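Local coordinates for transcriptional regulator (Streptococcus pneumoniae, PDB 2GNP), which probably regulates transcription in response to a sugar or sugar-phosphate effector bound by a Rossmann-like domain, at residues Phe10-Glu13 / Asn14-Glu18; Gly49-Arg52 / Asn53-Asp56; Ser235-Leu238 / Ser239-Ala243. All coordinates share one frame; numbering follows the deposited sequence.

In the fold
All three contacts lie within single helices that flank the predominantly parallel sheet of the sugar-binding domain, contact 2 running off the end of its helix, and they differ chiefly in depth. Contact 1, on helix 5-20, lies at the surface: it carries an amide against a ring and a water-bridged charge pair. Contact 2 is partly buried at the C-terminal end of helix 36-54, where backbone bonds bifurcate and aliphatic side chains face the sheet. Contact 3, on helix 234-242, is buried, and its serines and arginine are bonded to parts of the fold around it. Helix 253-264 packs against both contact 1 and contact 3, whose centres are about 16 Å apart.

Contact 1 (Phe10-Glu13 / Asn14-Glu18); sequences FKLE and NYVKE
F10 and N14, one helical turn apart, meet ring to amide. The amide nitrogen ND2 of N14 sits over one face of the phenyl ring, displaced toward its rim, with F10 CE1 the nearest ring atom at 3.3 Å. Ring and amide planes stand 75° apart, so the amide points an end at the ring and does not stack on it. F10 reaches this place because its CG is anti to the backbone N (chi1 -178°), which carries the ring forward along the helix.

E13 OE1 and K17 NZ are 5.4 Å apart, too far for a direct salt bridge, and one water spans them: it donates to E13 OE1 at 2.8 Å and accepts from K17 NZ at 2.8 Å. A bend at chi3 (-72°) turns the lysine chain back so that NZ also makes a weak hydrogen bond to N14 OD1, 3.3 Å long. The other carboxylate oxygen, E13 OE2, accepts from the backbone N of I27.

The apolar pair is L12 and V16, which lie side by side, L12 CD1 4.2 Å from V16 CG2. L12 continues onto K253, I256 and L260 of helix 253-264, and V16 onto L25.

Backbone bonds from N14, Y15, V16 and K17 to the carbonyls four residues earlier run through the segment; the closest is K17 N to E13 O, 2.8 Å. Such i/i+4 pairing, with an aliphatic side set against helix 253-264 and strand 24-28 and the ring-amide and water-bridged groups around it, is characteristic of an alpha-helix covering the edge of an alpha/beta domain.

Contact 2 (Gly49-Arg52 / Asn53-Asp56); sequences GVLR and NLID
A chi1 of -179° sets CG of L51 beside its own carbonyl carbon, and one of -60° sets CG1 of I55 beside its own N; together they bring the two side chains into contact one turn apart, I55 CD1 coming to 3.8 Å from L51 CG as they meet at a slant. I55 CG1 also lies against the carbonyl oxygen of L51. A looser pair, V50 CG1 and L54 CD1 at 4.2 Å, lies on the flank that looks toward strands 248-252 and 153-160.

The backbone shows the helix coming to its end. N53 N bonds to G49 O at 3.1 Å in regular fashion, whereas L54 N divides between V50 O, 3.3 Å away, and a weak bond to L51 O. I55 N likewise bonds L51 O at 3.1 Å and, weakly, R52 O. I55 is the first residue to leave helical backbone angles.

Beyond the turn, K79 NZ bonds to the carbonyls of R52 and I55, and the extended R52 side chain donates to S78 O through NH2. The chemistry thus implies a helix terminus whose late carbonyls are answered by a lysine, while L51 and I55 remain in the hydrophobic layer with M109.

Contact 3 (Ser235-Leu238 / Ser239-Ala243); sequences SSIL and SVLRA
R242 N donates to L238 O over 2.8 Å, nearly straight, with an N-H...O angle of 172°. The bond ties together the two residues that make the closest side-chain pairing here. L238 CD2 stands 3.6 Å above the guanidinium plane of R242, over its centre, so an aliphatic methyl covers one face of the charged group while the N-H edges are left to polar partners. The approach depends on L238, where a chi1 of 176° swings CG away from the residue's own N, and on the arginine chain, which runs extended from CG to NE across the leucine; R242 NE lies 3.7 Å from L238 CG. At its end R242 NH1 bonds S197 O, and NH2 forms a salt bridge with D263 of helix 253-264. These bonds probably fix the rotation of the guanidinium and offset its charge.

Helix 234-242 is the crossover helix of a beta-alpha-beta unit between parallel strands 223-227 and 248-252, as in Rossmann-like domains. Its aliphatic members lie accordingly: I237 CG2 and L241 CD1 are 4.0 Å apart, side by side and pointing the same way, and both residues continue onto helix 253-264, while V240 turns to I158 and F195.

The i/i+4 ladder continues with S239 N to S235 O and V240 N to S236 O, each 3.0 Å. The buried hydroxyl of S236 bonds to the carbonyls of V187 and G159, which must share its one proton; that of S239 bonds to D196 O, and S235 OG to the E262 carboxylate.

Contact 1 (Phe10-Glu13 / Asn14-Glu18)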
ATOM      1  N   PHE A  10      -6.586  -2.811 -23.171  1.00 24.78           N
ATOM      2  CA  PHE A  10      -5.387  -3.662 -23.117  1.00 26.16           C
ATOM      3  C   PHE A  10      -4.169  -2.863 -23.626  1.00 25.43           C
ATOM      4  O   PHE A  10      -3.090  -2.856 -22.981  1.00 25.23           O
ATOM      5  CB  PHE A  10      -5.649  -4.943 -23.938  1.00 26.90           C
ATOM      6  CG  PHE A  10      -4.519  -5.938 -23.936  1.00 29.40           C
ATOM      7  CD1 PHE A  10      -3.905  -6.298 -25.139  1.00 31.31           C
ATOM      8  CD2 PHE A  10      -4.110  -6.560 -22.750  1.00 32.08           C
ATOM      9  CE1 PHE A  10      -2.860  -7.264 -25.167  1.00 34.36           C
ATOM     10  CE2 PHE A  10      -3.070  -7.524 -22.757  1.00 32.76           C
ATOM     11  CZ  PHE A  10      -2.445  -7.864 -23.965  1.00 32.08           C
ATOM     12  N   LYS A  11      -4.343  -2.158 -24.750  1.00 24.79           N
ATOM     13  CA  LYS A  11      -3.316  -1.271 -25.308  1.00 24.90           C
ATOM     14  C   LYS A  11      -2.855  -0.247 -24.252  1.00 23.04           C
ATOM     15  O   LYS A  11      -1.633  -0.075 -24.054  1.00 22.48           O
ATOM     16  CB  LYS A  11      -3.809  -0.580 -26.597  1.00 26.03           C
ATOM     17  CG  LYS A  11      -2.946   0.638 -27.108  1.00 27.27           C
ATOM     18  CD  LYS A  11      -2.967   0.888 -28.672  1.00 29.02           C
ATOM     19  CE  LYS A  11      -4.329   1.300 -29.251  1.00 32.54           C
ATOM     20  NZ  LYS A  11      -4.135   1.812 -30.667  1.00 31.40           N
ATOM     21  N   LEU A  12      -3.815   0.386 -23.565  1.00 20.46           N
ATOM     22  CA  LEU A  12      -3.485   1.404 -22.570  1.00 18.69           C
ATOM     23  C   LEU A  12      -2.708   0.755 -21.424  1.00 17.92           C
ATOM     24  O   LEU A  12      -1.704   1.314 -20.986  1.00 16.88           O
ATOM     25  CB  LEU A  12      -4.729   2.112 -22.014  1.00 20.23           C
ATOM     26  CG  LEU A  12      -4.569   3.162 -20.905  1.00 19.31           C
ATOM     27  CD1 LEU A  12      -3.659   4.364 -21.346  1.00 18.81           C
ATOM     28  CD2 LEU A  12      -6.005   3.629 -20.427  1.00 17.64           C
ATOM     29  N   GLU A  13      -3.186  -0.398 -20.946  1.00 17.28           N
ATOM     30  CA  GLU A  13      -2.479  -1.157 -19.893  1.00 18.30           C
ATOM     31  C   GLU A  13      -1.016  -1.404 -20.301  1.00 18.09           C
ATOM     32  O   GLU A  13      -0.070  -1.150 -19.515  1.00 18.07           O
ATOM     33  CB  GLU A  13      -3.199  -2.474 -19.568  1.00 18.23           C
ATOM     34  CG  GLU A  13      -4.593  -2.241 -18.903  1.00 16.84           C
ATOM     35  CD  GLU A  13      -5.268  -3.558 -18.455  1.00 20.02           C
ATOM     36  OE1 GLU A  13      -4.865  -4.619 -18.965  1.00 23.84           O
ATOM     37  OE2 GLU A  13      -6.194  -3.518 -17.595  1.00 21.88           O
ATOM     38  N   ASN A  14      -0.803  -1.884 -21.530  1.00 18.11           N
ATOM     39  CA  ASN A  14       0.555  -2.255 -21.985  1.00 19.59           C
ATOM     40  C   ASN A  14       1.430  -1.028 -22.133  1.00 18.86           C
ATOM     41  O   ASN A  14       2.626  -1.064 -21.811  1.00 19.75           O
ATOM     42  CB  ASN A  14       0.504  -3.026 -23.318  1.00 21.71           C
ATOM     43  CG  ASN A  14      -0.064  -4.431 -23.144  1.00 25.25           C
ATOM     44  OD1 ASN A  14       0.029  -5.014 -22.057  1.00 30.70           O
ATOM     45  ND2 ASN A  14      -0.690  -4.972 -24.197  1.00 26.49           N
ATOM     46  N   TYR A  15       0.827   0.044 -22.618  1.00 18.61           N
ATOM     47  CA  TYR A  15       1.471   1.341 -22.716  1.00 18.54           C
ATOM     48  C   TYR A  15       2.021   1.828 -21.365  1.00 18.70           C
ATOM     49  O   TYR A  15       3.211   2.224 -21.255  1.00 18.83           O
ATOM     50  CB  TYR A  15       0.512   2.372 -23.318  1.00 20.82           C
ATOM     51  CG  TYR A  15       1.045   3.763 -23.359  1.00 22.38           C
ATOM     52  CD1 TYR A  15       0.719   4.693 -22.341  1.00 23.84           C
ATOM     53  CD2 TYR A  15       1.837   4.196 -24.439  1.00 23.53           C
ATOM     54  CE1 TYR A  15       1.180   5.998 -22.377  1.00 25.20           C
ATOM     55  CE2 TYR A  15       2.283   5.505 -24.493  1.00 26.40           C
ATOM     56  CZ  TYR A  15       1.967   6.400 -23.458  1.00 27.01           C
ATOM     57  OH  TYR A  15       2.406   7.701 -23.485  1.00 26.78           O
ATOM     58  N   VAL A  16       1.186   1.738 -20.328  1.00 17.49           N
ATOM     59  CA  VAL A  16       1.556   2.248 -19.013  1.00 16.26           C
ATOM     60  C   VAL A  16       2.574   1.264 -18.403  1.00 16.43           C
ATOM     61  O   VAL A  16       3.550   1.678 -17.765  1.00 15.28           O
ATOM     62  CB  VAL A  16       0.282   2.374 -18.095  1.00 15.90           C
ATOM     63  CG1 VAL A  16       0.694   2.610 -16.587  1.00 16.46           C
ATOM     64  CG2 VAL A  16      -0.679   3.438 -18.599  1.00 15.77           C
ATOM     65  N   LYS A  17       2.377  -0.043 -18.563  1.00 15.32           N
ATOM     66  CA  LYS A  17       3.377  -1.023 -18.055  1.00 15.16           C
ATOM     67  C   LYS A  17       4.770  -0.780 -18.652  1.00 16.20           C
ATOM     68  O   LYS A  17       5.766  -0.805 -17.938  1.00 17.36           O
ATOM     69  CB  LYS A  17       2.964  -2.449 -18.277  1.00 15.64           C
ATOM     70  CG  LYS A  17       1.856  -2.853 -17.356  1.00 14.82           C
ATOM     71  CD  LYS A  17       1.566  -4.306 -17.514  1.00 17.00           C
ATOM     72  CE  LYS A  17       0.886  -4.565 -18.804  1.00 20.89           C
ATOM     73  NZ  LYS A  17       0.369  -5.995 -18.935  1.00 24.56           N
ATOM     74  N   GLU A  18       4.843  -0.625 -19.971  1.00 17.47           N
ATOM     75  CA  GLU A  18       6.149  -0.401 -20.608  1.00 18.08           C
ATOM     76  C   GLU A  18       6.718   0.984 -20.190  1.00 17.83           C
ATOM     77  O   GLU A  18       7.949   1.127 -19.959  1.00 18.35           O
ATOM     78  CB  GLU A  18       5.984  -0.542 -22.116  1.00 19.40           C
ATOM     79  CG  GLU A  18       7.301  -0.735 -22.871  1.00 23.27           C
ATOM     80  CD  GLU A  18       8.059   0.574 -23.017  1.00 28.31           C
ATOM     81  OE1 GLU A  18       9.313   0.485 -23.075  1.00 27.81           O
ATOM     82  OE2 GLU A  18       7.410   1.680 -23.057  1.00 29.55           O
TER
HETATM   83  O   HOH W   1      -2.316  -5.524 -18.272  1.00 36.66           O

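Contact 2 (Gly49-Arg52 / Asn53-Asp56)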
ATOM      1  N   GLY A  49     -10.180 -10.763  -6.760  1.00 16.94           N
ATOM      2  CA  GLY A  49      -9.880 -11.863  -7.650  1.00 17.83           C
ATOM      3  C   GLY A  49      -8.387 -12.012  -7.926  1.00 16.31           C
ATOM      4  O   GLY A  49      -7.826 -13.122  -7.873  1.00 16.81           O
ATOM      5  N   VAL A  50      -7.763 -10.873  -8.236  1.00 16.73           N
ATOM      6  CA  VAL A  50      -6.330 -10.851  -8.498  1.00 16.92           C
ATOM      7  C   VAL A  50      -5.568 -11.425  -7.293  1.00 15.83           C
ATOM      8  O   VAL A  50      -4.737 -12.335  -7.433  1.00 15.08           O
ATOM      9  CB  VAL A  50      -5.823  -9.452  -8.826  1.00 16.89           C
ATOM     10  CG1 VAL A  50      -4.333  -9.456  -8.665  1.00 18.21           C
ATOM     11  CG2 VAL A  50      -6.239  -9.032 -10.270  1.00 17.59           C
ATOM     12  N   LEU A  51      -5.887 -10.966  -6.082  1.00 15.31           N
ATOM     13  CA  LEU A  51      -5.111 -11.447  -4.919  1.00 14.98           C
ATOM     14  C   LEU A  51      -5.346 -12.964  -4.637  1.00 15.11           C
ATOM     15  O   LEU A  51      -4.417 -13.729  -4.342  1.00 15.57           O
ATOM     16  CB  LEU A  51      -5.464 -10.611  -3.681  1.00 14.18           C
ATOM     17  CG  LEU A  51      -4.718 -10.993  -2.412  1.00 16.34           C
ATOM     18  CD1 LEU A  51      -3.207 -10.815  -2.606  1.00 16.75           C
ATOM     19  CD2 LEU A  51      -5.179 -10.057  -1.276  1.00 12.46           C
ATOM     20  N   ARG A  52      -6.606 -13.401  -4.737  1.00 15.82           N
ATOM     21  CA  ARG A  52      -6.908 -14.790  -4.465  1.00 16.91           C
ATOM     22  C   ARG A  52      -6.065 -15.713  -5.382  1.00 16.52           C
ATOM     23  O   ARG A  52      -5.545 -16.757  -4.977  1.00 16.89           O
ATOM     24  CB  ARG A  52      -8.428 -15.056  -4.596  1.00 16.46           C
ATOM     25  CG  ARG A  52      -8.797 -16.534  -4.408  1.00 15.99           C
ATOM     26  CD  ARG A  52     -10.298 -16.772  -4.417  1.00 18.96           C
ATOM     27  NE  ARG A  52     -10.644 -18.133  -3.940  1.00 18.37           N
ATOM     28  CZ  ARG A  52     -10.629 -19.251  -4.674  1.00 22.44           C
ATOM     29  NH1 ARG A  52     -10.168 -19.249  -5.932  1.00 22.42           N
ATOM     30  NH2 ARG A  52     -11.001 -20.400  -4.117  1.00 22.71           N
ATOM     31  N   ASN A  53      -5.933 -15.308  -6.654  1.00 18.46           N
ATOM     32  CA  ASN A  53      -5.117 -16.066  -7.609  1.00 19.80           C
ATOM     33  C   ASN A  53      -3.612 -16.109  -7.335  1.00 19.90           C
ATOM     34  O   ASN A  53      -2.895 -17.042  -7.753  1.00 20.29           O
ATOM     35  CB  ASN A  53      -5.403 -15.537  -9.014  1.00 20.03           C
ATOM     36  CG  ASN A  53      -6.680 -16.129  -9.588  1.00 25.67           C
ATOM     37  OD1 ASN A  53      -7.113 -17.212  -9.154  1.00 29.09           O
ATOM     38  ND2 ASN A  53      -7.290 -15.440 -10.565  1.00 26.58           N
ATOM     39  N   LEU A  54      -3.132 -15.064  -6.660  1.00 17.71           N
ATOM     40  CA  LEU A  54      -1.736 -14.941  -6.272  1.00 20.37           C
ATOM     41  C   LEU A  54      -1.415 -15.822  -5.088  1.00 18.65           C
ATOM     42  O   LEU A  54      -0.295 -16.315  -4.952  1.00 20.42           O
ATOM     43  CB  LEU A  54      -1.379 -13.482  -5.948  1.00 20.71           C
ATOM     44  CG  LEU A  54      -1.437 -12.436  -7.079  1.00 23.48           C
ATOM     45  CD1 LEU A  54      -1.029 -11.052  -6.534  1.00 25.00           C
ATOM     46  CD2 LEU A  54      -0.589 -12.850  -8.316  1.00 27.11           C
ATOM     47  N   ILE A  55      -2.406 -16.039  -4.214  1.00 18.35           N
ATOM     48  CA  ILE A  55      -2.167 -16.775  -2.992  1.00 17.52           C
ATOM     49  C   ILE A  55      -2.054 -18.282  -3.231  1.00 18.29           C
ATOM     50  O   ILE A  55      -2.972 -18.917  -3.759  1.00 20.47           O
ATOM     51  CB  ILE A  55      -3.185 -16.433  -1.869  1.00 16.78           C
ATOM     52  CG1 ILE A  55      -3.100 -14.925  -1.549  1.00 15.97           C
ATOM     53  CG2 ILE A  55      -2.888 -17.252  -0.605  1.00 15.04           C
ATOM     54  CD1 ILE A  55      -4.265 -14.348  -0.616  1.00 18.96           C
ATOM     55  N   ASP A  56      -0.917 -18.820  -2.841  1.00 18.79           N
ATOM     56  CA  ASP A  56      -0.655 -20.246  -2.937  1.00 19.44           C
ATOM     57  C   ASP A  56      -0.115 -20.779  -1.632  1.00 16.84           C
ATOM     58  O   ASP A  56       0.226 -20.039  -0.729  1.00 17.02           O
ATOM     59  CB  ASP A  56       0.398 -20.468  -4.037  1.00 20.32           C
ATOM     60  CG  ASP A  56      -0.147 -20.246  -5.453  1.00 29.14           C
ATOM     61  OD1 ASP A  56      -1.301 -20.653  -5.772  1.00 35.24           O
ATOM     62  OD2 ASP A  56       0.627 -19.710  -6.290  1.00 38.60           O
TER

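Contact 3 (Ser235-Leu238 / Ser239-Ala243)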
ATOM      1  N   SER A 235      -0.647  12.295  -7.883  1.00 15.75           N
ATOM      2  CA  SER A 235       0.789  12.582  -7.658  1.00 15.73           C
ATOM      3  C   SER A 235       1.476  11.419  -6.914  1.00 15.88           C
ATOM      4  O   SER A 235       2.579  11.005  -7.284  1.00 14.38           O
ATOM      5  CB  SER A 235       0.980  13.877  -6.882  1.00 16.41           C
ATOM      6  OG  SER A 235       0.472  15.008  -7.655  1.00 18.94           O
ATOM      7  N   SER A 236       0.765  10.855  -5.935  1.00 15.26           N
ATOM      8  CA  SER A 236       1.314   9.746  -5.133  1.00 16.48           C
ATOM      9  C   SER A 236       1.550   8.498  -5.995  1.00 15.11           C
ATOM     10  O   SER A 236       2.615   7.831  -5.925  1.00 13.68           O
ATOM     11  CB  SER A 236       0.415   9.381  -3.945  1.00 16.81           C
ATOM     12  OG  SER A 236       0.080  10.545  -3.217  1.00 22.45           O
ATOM     13  N   ILE A 237       0.573   8.173  -6.831  1.00 13.62           N
ATOM     14  CA  ILE A 237       0.709   7.016  -7.700  1.00 13.82           C
ATOM     15  C   ILE A 237       1.847   7.231  -8.702  1.00 13.68           C
ATOM     16  O   ILE A 237       2.669   6.336  -8.938  1.00 14.04           O
ATOM     17  CB  ILE A 237      -0.657   6.699  -8.397  1.00 12.61           C
ATOM     18  CG1 ILE A 237      -1.716   6.244  -7.328  1.00 13.40           C
ATOM     19  CG2 ILE A 237      -0.473   5.636  -9.442  1.00 12.13           C
ATOM     20  CD1 ILE A 237      -3.112   6.212  -7.892  1.00 16.38           C
ATOM     21  N   LEU A 238       1.958   8.450  -9.220  1.00 12.91           N
ATOM     22  CA  LEU A 238       3.031   8.697 -10.186  1.00 11.94           C
ATOM     23  C   LEU A 238       4.411   8.496  -9.499  1.00 12.52           C
ATOM     24  O   LEU A 238       5.340   7.914 -10.078  1.00 13.94           O
ATOM     25  CB  LEU A 238       2.870  10.114 -10.706  1.00 11.89           C
ATOM     26  CG  LEU A 238       3.977  10.601 -11.675  1.00 14.14           C
ATOM     27  CD1 LEU A 238       4.119   9.672 -12.904  1.00 16.36           C
ATOM     28  CD2 LEU A 238       3.628  12.020 -12.069  1.00 14.78           C
ATOM     29  N   SER A 239       4.512   8.915  -8.243  1.00 12.64           N
ATOM     30  CA  SER A 239       5.779   8.755  -7.458  1.00 13.30           C
ATOM     31  C   SER A 239       6.137   7.284  -7.321  1.00 13.55           C
ATOM     32  O   SER A 239       7.259   6.842  -7.601  1.00 13.17           O
ATOM     33  CB  SER A 239       5.679   9.320  -6.062  1.00 16.00           C
ATOM     34  OG  SER A 239       5.502  10.719  -6.053  1.00 19.42           O
ATOM     35  N   VAL A 240       5.134   6.512  -6.914  1.00 12.14           N
ATOM     36  CA  VAL A 240       5.317   5.055  -6.716  1.00 13.11           C
ATOM     37  C   VAL A 240       5.725   4.388  -8.030  1.00 12.79           C
ATOM     38  O   VAL A 240       6.619   3.517  -8.048  1.00 12.71           O
ATOM     39  CB  VAL A 240       3.965   4.510  -6.169  1.00 12.44           C
ATOM     40  CG1 VAL A 240       3.969   3.046  -6.250  1.00 13.00           C
ATOM     41  CG2 VAL A 240       3.780   5.037  -4.684  1.00 11.31           C
ATOM     42  N   LEU A 241       5.097   4.793  -9.134  1.00 12.72           N
ATOM     43  CA  LEU A 241       5.463   4.257 -10.463  1.00 13.88           C
ATOM     44  C   LEU A 241       6.935   4.620 -10.828  1.00 14.33           C
ATOM     45  O   LEU A 241       7.704   3.778 -11.322  1.00 14.77           O
ATOM     46  CB  LEU A 241       4.519   4.786 -11.509  1.00 13.52           C
ATOM     47  CG  LEU A 241       3.106   4.260 -11.349  1.00 16.14           C
ATOM     48  CD1 LEU A 241       2.186   4.951 -12.365  1.00 17.19           C
ATOM     49  CD2 LEU A 241       3.155   2.752 -11.587  1.00 20.00           C
ATOM     50  N   ARG A 242       7.245   5.917 -10.693  1.00 15.88           N
ATOM     51  CA  ARG A 242       8.613   6.448 -10.906  1.00 16.31           C
ATOM     52  C   ARG A 242       9.726   5.695 -10.212  1.00 16.20           C
ATOM     53  O   ARG A 242      10.741   5.408 -10.869  1.00 18.50           O
ATOM     54  CB  ARG A 242       8.688   7.944 -10.561  1.00 15.08           C
ATOM     55  CG  ARG A 242       8.223   8.767 -11.722  1.00 17.83           C
ATOM     56  CD  ARG A 242       8.015  10.221 -11.267  1.00 16.12           C
ATOM     57  NE  ARG A 242       7.591  11.051 -12.401  1.00 20.35           N
ATOM     58  CZ  ARG A 242       7.300  12.348 -12.284  1.00 22.26           C
ATOM     59  NH1 ARG A 242       7.363  12.915 -11.093  1.00 19.96           N
ATOM     60  NH2 ARG A 242       6.953  13.074 -13.333  1.00 21.45           N
ATOM     61  N   ALA A 243       9.528   5.362  -8.936  1.00 14.88           N
ATOM     62  CA  ALA A 243      10.531   4.704  -8.084  1.00 16.16           C
ATOM     63  C   ALA A 243      10.358   3.191  -8.084  1.00 14.64           C
ATOM     64  O   ALA A 243      11.092   2.458  -7.393  1.00 14.53           O
ATOM     65  CB  ALA A 243      10.445   5.276  -6.684  1.00 16.28           C
TER